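Local coordinates for protein transcriptional regulator, MarR family (PDB 4XRF) that probably binds DNA as a winged helix-turn-helix transcription factor of the MarR family, acting as a dimer that regulates gene expression, at the interface of chains A and B and the interface of chains A and C. Sequence-based numbering; all coordinates share one arbitrary frame. Chains: chain A/B/C, Transcriptional regulator, MarR family.

Contact 1: the interface of chains A and B. Residues chain A 7, 127, 130-131, 134; chain B 7, 116, 127, 130-131.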
loop_
_atom_site.group_PDB
_atom_site.type_symbol
_atom_site.label_atom_id
_atom_site.label_comp_id
_atom_site.label_asym_id
_atom_site.label_seq_id
_atom_site.Cartn_x
_atom_site.Cartn_y
_atom_site.Cartn_z
ATOM N N ILE A 7 -1.937 -19.980 -3.186
ATOM C CA ILE A 7 -0.897 -19.252 -2.452
ATOM C C ILE A 7 -1.069 -17.720 -2.555
ATOM O O ILE A 7 -0.989 -17.020 -1.538
ATOM C CB ILE A 7 0.525 -19.634 -2.916
ATOM C CG1 ILE A 7 0.853 -21.085 -2.523
ATOM C CG2 ILE A 7 1.537 -18.659 -2.324
ATOM C CD1 ILE A 7 2.118 -21.626 -3.183
ATOM N N LEU A 127 9.414 -21.695 6.756
ATOM C CA LEU A 127 8.944 -20.466 6.130
ATOM C C LEU A 127 10.139 -19.579 5.786
ATOM O O LEU A 127 10.236 -19.035 4.678
ATOM C CB LEU A 127 7.970 -19.728 7.068
ATOM C CG LEU A 127 7.170 -18.543 6.527
ATOM C CD1 LEU A 127 6.253 -18.969 5.388
ATOM C CD2 LEU A 127 6.358 -17.886 7.641
ATOM N N LEU A 130 12.003 -20.941 2.774
ATOM C CA LEU A 130 11.196 -20.670 1.575
ATOM C C LEU A 130 11.246 -19.191 1.145
ATOM O O LEU A 130 11.327 -18.888 -0.050
ATOM C CB LEU A 130 9.747 -21.130 1.761
ATOM C CG LEU A 130 9.589 -22.653 1.897
ATOM C CD1 LEU A 130 8.242 -22.985 2.513
ATOM C CD2 LEU A 130 9.797 -23.380 0.568
ATOM N N PHE A 131 11.211 -18.288 2.124
ATOM C CA PHE A 131 11.318 -16.855 1.859
ATOM C C PHE A 131 12.714 -16.477 1.352
ATOM O O PHE A 131 12.851 -15.629 0.473
ATOM C CB PHE A 131 10.976 -16.037 3.112
ATOM C CG PHE A 131 9.505 -15.858 3.347
ATOM C CD1 PHE A 131 8.563 -16.562 2.610
ATOM C CD2 PHE A 131 9.061 -15.000 4.345
ATOM C CE1 PHE A 131 7.207 -16.409 2.852
ATOM C CE2 PHE A 131 7.712 -14.838 4.592
ATOM C CZ PHE A 131 6.778 -15.538 3.842
ATOM N N LEU A 134 12.751 -17.629 -2.200
ATOM C CA LEU A 134 11.980 -16.678 -3.008
ATOM C C LEU A 134 12.727 -15.361 -3.230
ATOM O O LEU A 134 12.758 -14.848 -4.345
ATOM C CB LEU A 134 10.611 -16.385 -2.400
ATOM C CG LEU A 134 9.418 -17.210 -2.891
ATOM C CD1 LEU A 134 8.183 -16.756 -2.131
ATOM C CD2 LEU A 134 9.220 -17.060 -4.398
ATOM N N ILE B 7 12.273 -13.406 9.097
ATOM C CA ILE B 7 11.081 -13.645 8.276
ATOM C C ILE B 7 10.372 -12.332 7.876
ATOM O O ILE B 7 10.020 -12.153 6.703
ATOM C CB ILE B 7 10.066 -14.576 8.973
ATOM C CG1 ILE B 7 10.628 -16.003 9.090
ATOM C CG2 ILE B 7 8.748 -14.562 8.206
ATOM C CD1 ILE B 7 9.811 -16.909 10.006
ATOM N N PHE B 116 7.627 -18.501 -9.068
ATOM C CA PHE B 116 7.151 -19.750 -8.486
ATOM C C PHE B 116 7.517 -21.009 -9.263
ATOM O O PHE B 116 7.517 -22.086 -8.692
ATOM C CB PHE B 116 5.669 -19.666 -8.195
ATOM C CG PHE B 116 5.355 -18.820 -7.002
ATOM C CD1 PHE B 116 5.200 -17.442 -7.129
ATOM C CD2 PHE B 116 5.233 -19.390 -5.736
ATOM C CE1 PHE B 116 4.909 -16.652 -6.021
ATOM C CE2 PHE B 116 4.943 -18.602 -4.624
ATOM C CZ PHE B 116 4.784 -17.236 -4.768
ATOM N N LEU B 127 4.761 -24.093 1.350
ATOM C CA LEU B 127 4.415 -22.686 1.510
ATOM C C LEU B 127 2.902 -22.548 1.673
ATOM O O LEU B 127 2.415 -21.832 2.558
ATOM C CB LEU B 127 4.908 -21.874 0.298
ATOM C CG LEU B 127 4.870 -20.348 0.359
ATOM C CD1 LEU B 127 5.754 -19.816 1.479
ATOM C CD2 LEU B 127 5.291 -19.743 -0.979
ATOM N N LEU B 130 1.811 -23.680 5.126
ATOM C CA LEU B 130 2.215 -22.650 6.095
ATOM C C LEU B 130 1.319 -21.397 6.041
ATOM O O LEU B 130 0.969 -20.832 7.082
ATOM C CB LEU B 130 3.688 -22.269 5.923
ATOM C CG LEU B 130 4.669 -23.404 6.258
ATOM C CD1 LEU B 130 6.029 -23.115 5.649
ATOM C CD2 LEU B 130 4.767 -23.664 7.761
ATOM N N PHE B 131 0.947 -20.987 4.830
ATOM C CA PHE B 131 0.046 -19.852 4.640
ATOM C C PHE B 131 -1.370 -20.167 5.136
ATOM O O PHE B 131 -2.034 -19.309 5.713
ATOM C CB PHE B 131 0.002 -19.425 3.167
ATOM C CG PHE B 131 1.147 -18.552 2.745
ATOM C CD1 PHE B 131 2.244 -18.348 3.571
ATOM C CD2 PHE B 131 1.142 -17.957 1.490
ATOM C CE1 PHE B 131 3.309 -17.561 3.163
ATOM C CE2 PHE B 131 2.196 -17.168 1.075
ATOM C CZ PHE B 131 3.283 -16.961 1.912
#

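Contact 2: the interface of chains A and C. Residues chain A 30, 32, 35, 70, 74; chain C 26-30.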
loop_
_atom_site.group_PDB
_atom_site.type_symbol
_atom_site.label_atom_id
_atom_site.label_comp_id
_atom_site.label_asym_id
_atom_site.label_seq_id
_atom_site.Cartn_x
_atom_site.Cartn_y
_atom_site.Cartn_z
ATOM N N GLY A 30 10.463 3.495 14.182
ATOM C CA GLY A 30 11.170 4.289 13.163
ATOM C C GLY A 30 11.961 3.478 12.140
ATOM O O GLY A 30 12.833 4.019 11.453
ATOM N N THR A 32 11.735 0.140 9.063
ATOM C CA THR A 32 11.073 -0.921 8.306
ATOM C C THR A 32 11.676 -2.259 8.765
ATOM O O THR A 32 12.750 -2.278 9.384
ATOM C CB THR A 32 11.333 -0.800 6.801
ATOM O OG1 THR A 32 12.713 -1.061 6.564
ATOM C CG2 THR A 32 11.016 0.593 6.291
ATOM N N GLN A 35 15.415 -2.775 7.720
ATOM C CA GLN A 35 16.314 -1.872 8.465
ATOM C C GLN A 35 16.566 -2.409 9.886
ATOM O O GLN A 35 17.706 -2.399 10.380
ATOM C CB GLN A 35 15.732 -0.456 8.566
ATOM C CG GLN A 35 15.722 0.353 7.265
ATOM C CD GLN A 35 15.142 1.745 7.477
ATOM O OE1 GLN A 35 14.156 1.913 8.206
ATOM N NE2 GLN A 35 15.740 2.742 6.862
ATOM N N ARG A 70 19.904 5.015 3.837
ATOM C CA ARG A 70 18.768 5.467 4.674
ATOM C C ARG A 70 19.078 5.398 6.176
ATOM O O ARG A 70 18.663 6.276 6.939
ATOM C CB ARG A 70 17.465 4.710 4.346
ATOM C CG ARG A 70 17.019 4.781 2.888
ATOM C CD ARG A 70 16.510 6.153 2.471
ATOM N NE ARG A 70 17.567 7.123 2.169
ATOM C CZ ARG A 70 18.240 7.204 1.014
ATOM N NH1 ARG A 70 17.985 6.360 0.016
ATOM N NH2 ARG A 70 19.184 8.129 0.850
ATOM N N GLN A 74 19.290 8.440 9.119
ATOM C CA GLN A 74 18.792 8.361 10.509
ATOM C C GLN A 74 19.941 8.328 11.522
ATOM O O GLN A 74 19.693 8.330 12.726
ATOM C CB GLN A 74 17.887 7.132 10.731
ATOM C CG GLN A 74 16.580 7.107 9.959
ATOM C CD GLN A 74 15.533 6.238 10.640
ATOM O OE1 GLN A 74 15.269 6.385 11.842
ATOM N NE2 GLN A 74 14.919 5.339 9.877
ATOM N N MET C 26 10.071 7.894 5.205
ATOM C CA MET C 26 9.940 7.080 6.400
ATOM C C MET C 26 11.233 6.300 6.721
ATOM O O MET C 26 11.605 6.184 7.892
ATOM C CB MET C 26 8.707 6.169 6.271
ATOM C CG MET C 26 7.376 6.917 6.426
ATOM S SD MET C 26 5.855 5.956 6.163
ATOM C CE MET C 26 6.343 4.342 6.764
ATOM N N GLN C 27 11.919 5.804 5.683
ATOM C CA GLN C 27 13.188 5.101 5.806
ATOM C C GLN C 27 14.300 6.057 6.203
ATOM O O GLN C 27 15.192 5.683 6.964
ATOM C CB GLN C 27 13.586 4.423 4.476
ATOM C CG GLN C 27 12.642 3.300 4.084
ATOM C CD GLN C 27 12.964 2.696 2.738
ATOM O OE1 GLN C 27 13.279 3.404 1.772
ATOM N NE2 GLN C 27 12.911 1.370 2.668
ATOM N N ALA C 28 14.233 7.287 5.692
ATOM C CA ALA C 28 15.311 8.240 5.916
ATOM C C ALA C 28 15.194 8.994 7.249
ATOM O O ALA C 28 16.193 9.496 7.762
ATOM C CB ALA C 28 15.438 9.205 4.730
ATOM N N THR C 29 13.989 9.049 7.816
ATOM C CA THR C 29 13.740 9.898 8.981
ATOM C C THR C 29 13.195 9.142 10.196
ATOM O O THR C 29 13.262 9.655 11.304
ATOM C CB THR C 29 12.771 11.066 8.656
ATOM O OG1 THR C 29 11.481 10.541 8.321
ATOM C CG2 THR C 29 13.299 11.899 7.487
ATOM N N GLY C 30 12.654 7.940 9.983
ATOM C CA GLY C 30 11.976 7.160 11.034
ATOM C C GLY C 30 10.604 7.684 11.449
ATOM O O GLY C 30 10.092 7.322 12.512
#

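Contact 3: the interface of chains A and B. Residues chain A 9-10, 13-14; chain B 34, 57, 135.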
loop_
_atom_site.group_PDB
_atom_site.type_symbol
_atom_site.label_atom_id
_atom_site.label_comp_id
_atom_site.label_asym_id
_atom_site.label_seq_id
_atom_site.Cartn_x
_atom_site.Cartn_y
_atom_site.Cartn_z
ATOM N N ALA A 9 -3.803 -16.068 -3.218
ATOM C CA ALA A 9 -5.042 -15.671 -2.548
ATOM C C ALA A 9 -4.775 -15.488 -1.050
ATOM O O ALA A 9 -5.170 -14.474 -0.455
ATOM C CB ALA A 9 -6.151 -16.695 -2.772
ATOM N N LEU A 10 -4.085 -16.467 -0.461
ATOM C CA LEU A 10 -3.743 -16.451 0.970
ATOM C C LEU A 10 -2.736 -15.347 1.317
ATOM O O LEU A 10 -2.909 -14.656 2.333
ATOM C CB LEU A 10 -3.191 -17.812 1.382
ATOM C CG LEU A 10 -4.223 -18.934 1.492
ATOM C CD1 LEU A 10 -3.526 -20.271 1.404
ATOM C CD2 LEU A 10 -4.970 -18.827 2.800
ATOM N N SER A 13 -4.478 -11.980 1.465
ATOM C CA SER A 13 -5.266 -11.773 2.678
ATOM C C SER A 13 -4.403 -11.618 3.918
ATOM O O SER A 13 -4.667 -10.747 4.745
ATOM C CB SER A 13 -6.282 -12.897 2.895
ATOM O OG SER A 13 -7.178 -12.953 1.805
ATOM N N ILE A 14 -3.406 -12.481 4.052
ATOM C CA ILE A 14 -2.439 -12.384 5.144
ATOM C C ILE A 14 -1.697 -11.048 5.059
ATOM O O ILE A 14 -1.539 -10.354 6.066
ATOM C CB ILE A 14 -1.426 -13.555 5.112
ATOM C CG1 ILE A 14 -2.124 -14.872 5.468
ATOM C CG2 ILE A 14 -0.255 -13.318 6.056
ATOM C CD1 ILE A 14 -1.356 -16.098 5.011
ATOM N N PRO B 34 -7.837 -13.164 -3.986
ATOM C CA PRO B 34 -8.861 -14.016 -3.389
ATOM C C PRO B 34 -10.140 -14.129 -4.240
ATOM O O PRO B 34 -10.767 -15.209 -4.263
ATOM C CB PRO B 34 -9.160 -13.331 -2.037
ATOM C CG PRO B 34 -7.878 -12.606 -1.718
ATOM C CD PRO B 34 -7.453 -12.075 -3.061
ATOM N N MET B 57 -11.031 -21.151 1.851
ATOM C CA MET B 57 -10.185 -19.917 1.923
ATOM C C MET B 57 -9.569 -19.717 3.317
ATOM O O MET B 57 -8.785 -18.781 3.536
ATOM C CB MET B 57 -10.997 -18.652 1.583
ATOM C CG MET B 57 -11.748 -18.635 0.257
ATOM S SD MET B 57 -10.692 -18.599 -1.197
ATOM C CE MET B 57 -9.891 -17.000 -1.085
ATOM N N GLU B 135 -3.124 -18.114 8.002
ATOM C CA GLU B 135 -4.482 -17.596 7.832
ATOM C C GLU B 135 -5.433 -18.059 8.935
ATOM O O GLU B 135 -6.227 -17.262 9.454
ATOM C CB GLU B 135 -5.060 -17.940 6.456
ATOM C CG GLU B 135 -6.395 -17.256 6.185
ATOM C CD GLU B 135 -6.267 -15.749 5.994
ATOM O OE1 GLU B 135 -5.889 -15.033 6.953
ATOM O OE2 GLU B 135 -6.553 -15.270 4.879
#

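Contact 4: the interface of chains A and B. Residues chain A 36, 40, 105, 108, 112; chain B 1, 4-5.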
loop_
_atom_site.group_PDB
_atom_site.type_symbol
_atom_site.label_atom_id
_atom_site.label_comp_id
_atom_site.label_asym_id
_atom_site.label_seq_id
_atom_site.Cartn_x
_atom_site.Cartn_y
_atom_site.Cartn_z
ATOM N N PHE A 36 15.500 -2.879 10.526
ATOM C CA PHE A 36 15.589 -3.434 11.871
ATOM C C PHE A 36 16.503 -4.660 11.868
ATOM O O PHE A 36 17.387 -4.770 12.711
ATOM C CB PHE A 36 14.194 -3.785 12.430
ATOM C CG PHE A 36 14.220 -4.438 13.793
ATOM C CD1 PHE A 36 14.976 -3.905 14.840
ATOM C CD2 PHE A 36 13.425 -5.549 14.057
ATOM C CE1 PHE A 36 14.984 -4.499 16.094
ATOM C CE2 PHE A 36 13.407 -6.133 15.329
ATOM C CZ PHE A 36 14.208 -5.614 16.341
ATOM N N LYS A 40 20.023 -5.487 13.833
ATOM C CA LYS A 40 20.221 -6.685 14.652
ATOM C C LYS A 40 21.477 -7.455 14.257
ATOM O O LYS A 40 22.192 -7.936 15.131
ATOM C CB LYS A 40 19.026 -7.636 14.607
ATOM C CG LYS A 40 17.785 -7.112 15.282
ATOM C CD LYS A 40 16.686 -8.174 15.305
ATOM C CE LYS A 40 16.926 -9.252 16.358
ATOM N NZ LYS A 40 15.734 -10.161 16.461
ATOM N N MET A 105 13.322 -3.606 19.809
ATOM C CA MET A 105 13.086 -4.891 20.458
ATOM C C MET A 105 11.826 -4.854 21.332
ATOM O O MET A 105 10.929 -5.684 21.178
ATOM C CB MET A 105 14.281 -5.202 21.354
ATOM C CG MET A 105 14.670 -6.654 21.465
ATOM S SD MET A 105 15.740 -7.073 20.085
ATOM C CE MET A 105 14.594 -8.034 19.106
ATOM N N ARG A 108 8.175 -3.907 19.586
ATOM C CA ARG A 108 7.744 -4.738 18.452
ATOM C C ARG A 108 6.233 -4.965 18.465
ATOM O O ARG A 108 5.628 -5.045 19.532
ATOM C CB ARG A 108 8.470 -6.089 18.450
ATOM C CG ARG A 108 8.179 -6.975 19.657
ATOM C CD ARG A 108 8.725 -8.383 19.470
ATOM N NE ARG A 108 10.181 -8.421 19.271
ATOM C CZ ARG A 108 10.783 -8.601 18.097
ATOM N NH1 ARG A 108 10.070 -8.753 16.985
ATOM N NH2 ARG A 108 12.108 -8.630 18.027
ATOM N N ILE A 112 1.837 -9.534 15.583
ATOM C CA ILE A 112 2.739 -10.359 14.764
ATOM C C ILE A 112 3.404 -11.441 15.610
ATOM O O ILE A 112 3.501 -12.591 15.175
ATOM C CB ILE A 112 3.790 -9.526 13.997
ATOM C CG1 ILE A 112 3.108 -8.673 12.929
ATOM C CG2 ILE A 112 4.811 -10.437 13.302
ATOM C CD1 ILE A 112 3.982 -7.573 12.365
ATOM N N MET B 1 9.579 -16.730 19.120
ATOM C CA MET B 1 10.346 -15.490 18.756
ATOM C C MET B 1 11.465 -15.685 17.724
ATOM O O MET B 1 11.683 -14.807 16.890
ATOM C CB MET B 1 10.916 -14.810 20.009
ATOM C CG MET B 1 10.849 -13.286 19.973
ATOM S SD MET B 1 9.170 -12.631 20.201
ATOM C CE MET B 1 9.010 -12.609 21.991
ATOM N N ILE B 4 11.670 -14.702 13.657
ATOM C CA ILE B 4 10.567 -13.767 13.382
ATOM C C ILE B 4 11.020 -12.484 12.670
ATOM O O ILE B 4 10.418 -12.080 11.677
ATOM C CB ILE B 4 9.740 -13.436 14.651
ATOM C CG1 ILE B 4 8.926 -14.654 15.095
ATOM C CG2 ILE B 4 8.746 -12.308 14.404
ATOM C CD1 ILE B 4 8.545 -15.561 13.942
ATOM N N ASP B 5 12.079 -11.864 13.168
ATOM C CA ASP B 5 12.557 -10.609 12.599
ATOM C C ASP B 5 13.159 -10.831 11.203
ATOM O O ASP B 5 12.977 -10.010 10.302
ATOM C CB ASP B 5 13.520 -9.898 13.565
ATOM C CG ASP B 5 12.858 -9.567 14.930
ATOM O OD1 ASP B 5 11.688 -9.108 14.975
ATOM O OD2 ASP B 5 13.512 -9.763 15.976
#

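Contact 1: the interface of chains A and B
B:Leu127 and A:Leu127 meet across the two-fold axis, their CD1 methyls 4.0 Å apart and their side chains at about a right angle. In each, CG stands anti to the backbone N (chi1 -170°), which turns the isobutyl group toward the partner's helix 121-139. The same CD1 of A:Leu127 touches CE1 of B:Phe131 at the rim of the ring, while CD2 reaches CG2 of B:Ile7 at 4.1 Å. CG of its own Leu127 sits over one face of each Phe131 ring, toward the rim, and the two rings come tip to tip, A:Phe131 CE1 lying 4.1 Å from B:Phe131 CZ. A:Ile7 CG2 meets B:Phe131 CE2 at 3.8 Å. The backbone O of A:Ile7 lies in plane at the edge of that ring. The same CG2 methyl also meets CE2 of B:Phe116, from a different direction. Between Leu127 and Phe131 in sequence, the Leu130 CD1 methyls meet across the axis at 3.8 Å, and each also packs against the backbone of the opposing Leu127. No polar pair bonds across this patch, so apolar side chains carry it. Helices 4-29 and 121-139 of both subunits thus form the hydrophobic centre of the MarR dimer and hold the two DNA-binding lobes together.

Contact 2: the interface of chains A and C
A:Gln35 and A:Gln74 both donate to the backbone O of C:Gln27, in the last turn of helix 4-29, from chain A's winged helix-turn-helix region: A:Gln74 directly follows helix 61-73, the recognition helix of a MarR fold. The two amide nitrogens arrive from opposite faces of the carbonyl plane. A:Gln35, extended beyond CG (chi2 -179°), carries its amide out to the contact; its NE2 lies 3.0 Å from C:Gln27 O, tilted 25° from that plane. NE2 of A:Gln74, at 2.9 Å from the same O, stands well above it. Lying at a helix end, this carbonyl probably carries extra partial negative charge, which would suit the double grip. The aliphatic part of A:Arg70 crosses the base of C:Gln27 at a slant, A:Arg70 CG lying 3.8 Å from C:Gln27 CB. Beyond, the arginine bends and its NE passes C:Ala28 CB. From another side A:Thr32 sets CG2 against CG of C:Gln27.

One shell out, A:Gln74 NE2 also donates to A:Gly30 O at 2.9 Å, almost straight down the carbonyl (179°), which helps fix the amide's rotation. A:Gln35 is steadied through OE1, which accepts from A:Thr32 N at 3.1 Å; a weak return bond from A:Gln35 N to A:Thr32 OG1 completes a capping-box arrangement at the start of helix 33-45.

Contact 3: the interface of chains A and B
The flat group here is the carboxylate of B:Glu135, lying against helix 4-29 of chain A and turning its two oxygens toward successive residues of that helix. OE1 lies 4.1 Å from CG1 of A:Ile14, whose side chain runs past B:Glu135 in the opposite sense, while OE2 points toward A:Ser13, its 3.9 Å separation from the hydroxyl OG being too long for a hydrogen bond; a closer approach to the CB of that serine is doubtful. The puckered ring of B:Pro34 meets the helix mainly by its CG corner, 3.5 Å from the backbone O of A:Ala9 and 3.6 Å from OG of A:Ser13. Elsewhere on the ring, CA packs on CB of A:Ala9. The serine hydroxyl makes a weak bond back to A:Ala9 O within its own helix.

B:Glu135 buries its aliphatic part too. With CG anti to the backbone N (chi1 -172°) and a bend at chi2, its CB and CG lie against A:Leu10, CD2 meeting CB at 3.8 Å. The same leucine methyl sits 3.9 Å from the backbone O of B:Met57. The methionine folds at chi2 and chi3 and brings its CE to CB of A:Ala9. In the fold, A's N-terminal helix is thus contacted by chain B from dimerisation helix 121-139, the start of helix 33-45 and the end of helix 50-57, which belongs to the helix-turn-helix.

Contact 4: the interface of chains A and B
A:Arg108 and B:Asp5 reach toward each other tip to tip, guanidinium and carboxylate nearly coplanar with their planes 21° apart. The arginine grips end-on with two nitrogens, one to each oxygen: NH1 to OD1 at 2.6 Å and NH2 to OD2 at 2.7 Å, both on syn lone pairs. OD1 lies in the guanidinium plane, whereas OD2 is tilted somewhat from it. NH2 also stands 3.1 Å from OD1. To make this approach, A:Arg108 places CG between its backbone N and carbonyl carbon (chi1 64°) and bends again at chi3.

A:Lys40 comes at about a right angle to the aspartate and forms a salt bridge with OD2, although its modelled NZ position is too close to trust in detail. The ring of A:Phe36 stands steeply to the carboxylate, their planes 75° apart, and meets it by its rim, CE2 3.5 Å from OD1. CD of A:Lys40 lies over one face toward the rim, while A:Arg108 NH2 and B:Asp5 OD1 are in plane at the edge, so the ring borders the ion cluster. The methyl of A:Met105 sits at the guanidinium edge. B:Asp5 belongs to the first turn of helix 4-29, which is thereby pinned between A's helix 33-45 and the segment linking helices 95-106 and 110-116.

Contacts 1, 3 and 4 belong to the A-B dimer, whereas contact 2 joins chain A to chain C in the four-chain deposited assembly; whether that pairing is used in the cell, the structure alone does not show. Between centres of C-alpha atoms, contact 1 lies about 13 Å from contact 3 and 18 Å from contact 4; contacts 2 and 4 are about 16 Å apart. Helix 4-29 runs through all four, helix 33-45 recurs in contacts 2, 3 and 4, and contacts 1 and 3 share helix 121-139. The dimer-making helices thus also touch the DNA-binding lobes, which may link the two; the structure alone shows no motion.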